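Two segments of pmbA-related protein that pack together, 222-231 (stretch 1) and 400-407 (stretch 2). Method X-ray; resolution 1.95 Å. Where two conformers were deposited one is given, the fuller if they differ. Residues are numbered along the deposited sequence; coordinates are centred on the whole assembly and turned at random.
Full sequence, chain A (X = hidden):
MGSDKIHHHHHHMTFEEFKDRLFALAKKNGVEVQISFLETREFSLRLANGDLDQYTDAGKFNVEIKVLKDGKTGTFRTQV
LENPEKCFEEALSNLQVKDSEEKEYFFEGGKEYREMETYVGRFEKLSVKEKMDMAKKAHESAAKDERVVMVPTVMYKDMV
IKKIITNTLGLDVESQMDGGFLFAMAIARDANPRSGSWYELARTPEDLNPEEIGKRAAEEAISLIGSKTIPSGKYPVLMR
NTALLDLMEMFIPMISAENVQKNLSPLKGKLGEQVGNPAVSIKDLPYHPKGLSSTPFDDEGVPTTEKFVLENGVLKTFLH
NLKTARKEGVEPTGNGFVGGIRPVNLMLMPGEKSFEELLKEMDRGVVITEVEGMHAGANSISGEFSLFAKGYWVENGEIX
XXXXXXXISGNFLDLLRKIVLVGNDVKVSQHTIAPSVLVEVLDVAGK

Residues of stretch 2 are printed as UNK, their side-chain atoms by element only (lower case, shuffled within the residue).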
# COMPACT_ATOMS: atom_id res chain seq x y z
N ILE A 222 -1.52 27.82 -12.82
CA ILE A 222 -1.82 29.22 -13.07
C ILE A 222 -3.16 29.40 -13.78
O ILE A 222 -3.89 30.36 -13.54
CB ILE A 222 -0.69 29.85 -13.91
CG1 ILE A 222 0.51 30.17 -13.03
CG2 ILE A 222 -1.14 31.15 -14.60
CD1 ILE A 222 1.83 30.32 -13.80
N SER A 223 -3.46 28.47 -14.69
CA SER A 223 -4.67 28.53 -15.48
C SER A 223 -5.94 28.41 -14.63
O SER A 223 -7.03 28.82 -15.08
CB SER A 223 -4.65 27.47 -16.57
OG SER A 223 -4.78 26.19 -16.03
N LEU A 224 -5.80 27.87 -13.42
CA LEU A 224 -6.92 27.75 -12.49
C LEU A 224 -7.10 28.99 -11.61
O LEU A 224 -8.05 29.06 -10.82
CB LEU A 224 -6.77 26.50 -11.61
CG LEU A 224 -6.80 25.19 -12.37
CD1 LEU A 224 -6.42 24.07 -11.41
CD2 LEU A 224 -8.15 24.95 -13.03
N ILE A 225 -6.22 29.97 -11.75
CA ILE A 225 -6.38 31.19 -10.97
C ILE A 225 -7.64 31.88 -11.46
O ILE A 225 -7.81 32.01 -12.68
CB ILE A 225 -5.19 32.13 -11.12
CG1 ILE A 225 -3.92 31.46 -10.54
CG2 ILE A 225 -5.50 33.50 -10.48
CD1 ILE A 225 -2.68 32.27 -10.84
N GLY A 226 -8.48 32.32 -10.52
CA GLY A 226 -9.78 32.91 -10.81
C GLY A 226 -10.87 31.88 -11.05
O GLY A 226 -11.91 32.19 -11.64
N SER A 227 -10.65 30.64 -10.64
CA SER A 227 -11.69 29.63 -10.71
C SER A 227 -12.94 30.10 -9.98
O SER A 227 -12.88 30.93 -9.08
CB SER A 227 -11.21 28.30 -10.15
OG SER A 227 -10.33 27.67 -11.07
N LYS A 228 -14.08 29.60 -10.45
CA LYS A 228 -15.39 29.88 -9.89
C LYS A 228 -16.07 28.54 -9.88
O LYS A 228 -15.74 27.67 -10.68
CB LYS A 228 -16.15 30.86 -10.77
CG LYS A 228 -15.40 32.16 -11.07
CD LYS A 228 -16.18 33.10 -11.98
CE LYS A 228 -17.30 33.83 -11.26
NZ LYS A 228 -16.84 34.69 -10.13
N THR A 229 -17.03 28.33 -8.99
CA THR A 229 -17.75 27.06 -9.04
C THR A 229 -18.92 27.28 -10.01
O THR A 229 -19.10 28.38 -10.52
CB THR A 229 -18.19 26.53 -7.63
OG1 THR A 229 -18.22 25.09 -7.65
CG2 THR A 229 -19.54 27.12 -7.19
N ILE A 230 -19.64 26.21 -10.34
CA ILE A 230 -20.77 26.32 -11.23
C ILE A 230 -21.96 25.62 -10.61
O ILE A 230 -21.78 24.85 -9.65
CB ILE A 230 -20.46 25.71 -12.64
CG1 ILE A 230 -20.30 24.19 -12.55
CG2 ILE A 230 -19.25 26.38 -13.28
CD1 ILE A 230 -20.15 23.53 -13.91
N PRO A 231 -23.17 25.89 -11.14
CA PRO A 231 -24.34 25.20 -10.65
C PRO A 231 -24.31 23.71 -10.93
O PRO A 231 -23.89 23.25 -12.01
CB PRO A 231 -25.51 25.92 -11.37
CG PRO A 231 -24.95 27.22 -11.86
CD PRO A 231 -23.52 26.89 -12.17
N UNK A 400 -13.30 29.79 -20.62
CA UNK A 400 -13.60 31.06 -20.01
C UNK A 400 -12.89 31.18 -18.66
O UNK A 400 -12.28 32.21 -18.39
c UNK A 400 -15.10 31.23 -19.84
N UNK A 401 -13.00 30.16 -17.82
CA UNK A 401 -12.45 30.23 -16.46
C UNK A 401 -12.42 28.87 -15.81
O UNK A 401 -13.19 28.00 -16.16
c UNK A 401 -13.24 31.20 -15.57
n UNK A 401 -16.90 30.80 -15.50
c UNK A 401 -16.50 29.86 -14.66
c UNK A 401 -15.79 31.45 -16.00
c UNK A 401 -14.70 30.88 -15.43
n UNK A 401 -15.18 29.90 -14.59
N UNK A 402 -11.50 28.69 -14.85
CA UNK A 402 -11.40 27.42 -14.15
C UNK A 402 -12.62 27.19 -13.28
O UNK A 402 -13.34 28.10 -12.95
N UNK A 403 -12.87 25.93 -12.94
CA UNK A 403 -14.05 25.56 -12.17
C UNK A 403 -13.65 24.94 -10.82
O UNK A 403 -13.02 23.89 -10.79
c UNK A 403 -15.47 25.29 -14.23
c UNK A 403 -14.96 24.59 -12.99
c UNK A 403 -16.15 24.15 -12.17
N UNK A 404 -14.02 25.62 -9.75
CA UNK A 404 -13.76 25.24 -8.36
C UNK A 404 -14.68 24.18 -7.83
O UNK A 404 -15.90 24.23 -8.07
c UNK A 404 -14.06 26.42 -7.43
o UNK A 404 -13.42 29.32 -5.94
c UNK A 404 -12.96 28.17 -6.14
o UNK A 404 -12.35 27.50 -5.27
c UNK A 404 -13.11 27.56 -7.48
N UNK A 405 -14.12 23.31 -7.00
CA UNK A 405 -14.91 22.53 -6.07
C UNK A 405 -16.01 21.81 -6.80
O UNK A 405 -17.19 22.00 -6.53
c UNK A 405 -14.47 24.18 -4.20
c UNK A 405 -15.52 23.47 -5.02
o UNK A 405 -13.48 23.53 -3.79
o UNK A 405 -14.66 25.39 -3.95
N UNK A 406 -15.63 21.00 -7.78
CA UNK A 406 -16.63 20.20 -8.46
C UNK A 406 -16.41 18.71 -8.29
O UNK A 406 -15.30 18.23 -8.11
c UNK A 406 -17.44 21.91 -10.10
c UNK A 406 -15.49 20.31 -12.14
c UNK A 406 -15.39 20.53 -10.65
c UNK A 406 -16.75 20.56 -9.96
N UNK A 407 -17.53 18.00 -8.30
CA UNK A 407 -17.57 16.57 -8.31
C UNK A 407 -18.25 16.12 -9.60
O UNK A 407 -19.25 16.70 -10.03
c UNK A 407 -18.35 16.05 -7.08
c UNK A 407 -18.63 14.54 -7.19
o UNK A 407 -17.58 16.29 -5.90
O HOH W 1 -9.36 30.09 -14.14

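Position 400 carries a single side-chain carbon, out of reach of stretch 1; one carbon is the mark of alanine, Ala 400. At position 401 one carbon leads to a five-membered ring of three carbons and two nitrogens, an imidazole, with the aliphatic part of Lys 228 over one face: His 401. Lys 228 CD lies 4.1 Å from the centroid of the His 401 ring, almost on the ring normal, in a CH-pi contact.

Position 402 has no side-chain atoms and is therefore Gly 402. The space a side chain would need is taken: an ideal CB here would fall 2.3 Å from Ser 227 OG, a clash, and 3.1 Å from Leu 224 CD2. Its carbonyl accepts a hydrogen bond from the backbone of stretch 1 (Lys 228 N to Gly 402 O, 3.0 Å) and another from the preceding imidazole (His 401 ND1 to Gly 402 O, 3.1 Å). Its amide donates to a water (Gly 402 N to water 1 O, 2.7 Å) that in turn donates to the carbonyls of Ser 223 and Ile 225.

At position 403 one carbon carries two more, a fork that meets Ile 230: Val 403. It points away overall, yet its CG1 comes within 4.0 Å of Ile 230 CG2, an apolar contact. Position 404 has three carbons, the third bearing two oxygens, and touches Ser 227: Glu 404. It points toward stretch 1, with its CG 3.4 Å from Ser 227 CB, while its OE1 is hydrogen-bonded elsewhere in the structure.

Position 405 has two carbons, the second with two oxygens, and its CB is 4.1 Å from Thr 229 OG1, hence Asp 405; the chain turns a corner here. Four carbons forked at the first, one arm two carbons long, lie against Ile 230 and identify position 406 as Ile 406, whose CG2 is 4.4 Å from Ile 230 CG1. At position 407 one carbon carries an oxygen and a carbon, beyond the contact, giving Thr 407.

The contact is built around a single backbone bridge between Lys 228 and Val 403. Lys 228 uses both its amide and its carbonyl: Lys 228 O accepts from Glu 404 N at 2.8 Å, and Thr 229 OG1 extends the pairing by donating to Glu 404 O at 2.5 Å. Just before the bridge, a type II turn from Leu 224 to Ser 227, braced by the hydrogen bond from Ser 227 OG to Leu 224 O (2.7 Å), sets Ser 227 against Gly 402.

Stretch 2 400-407: AHGVEDIT
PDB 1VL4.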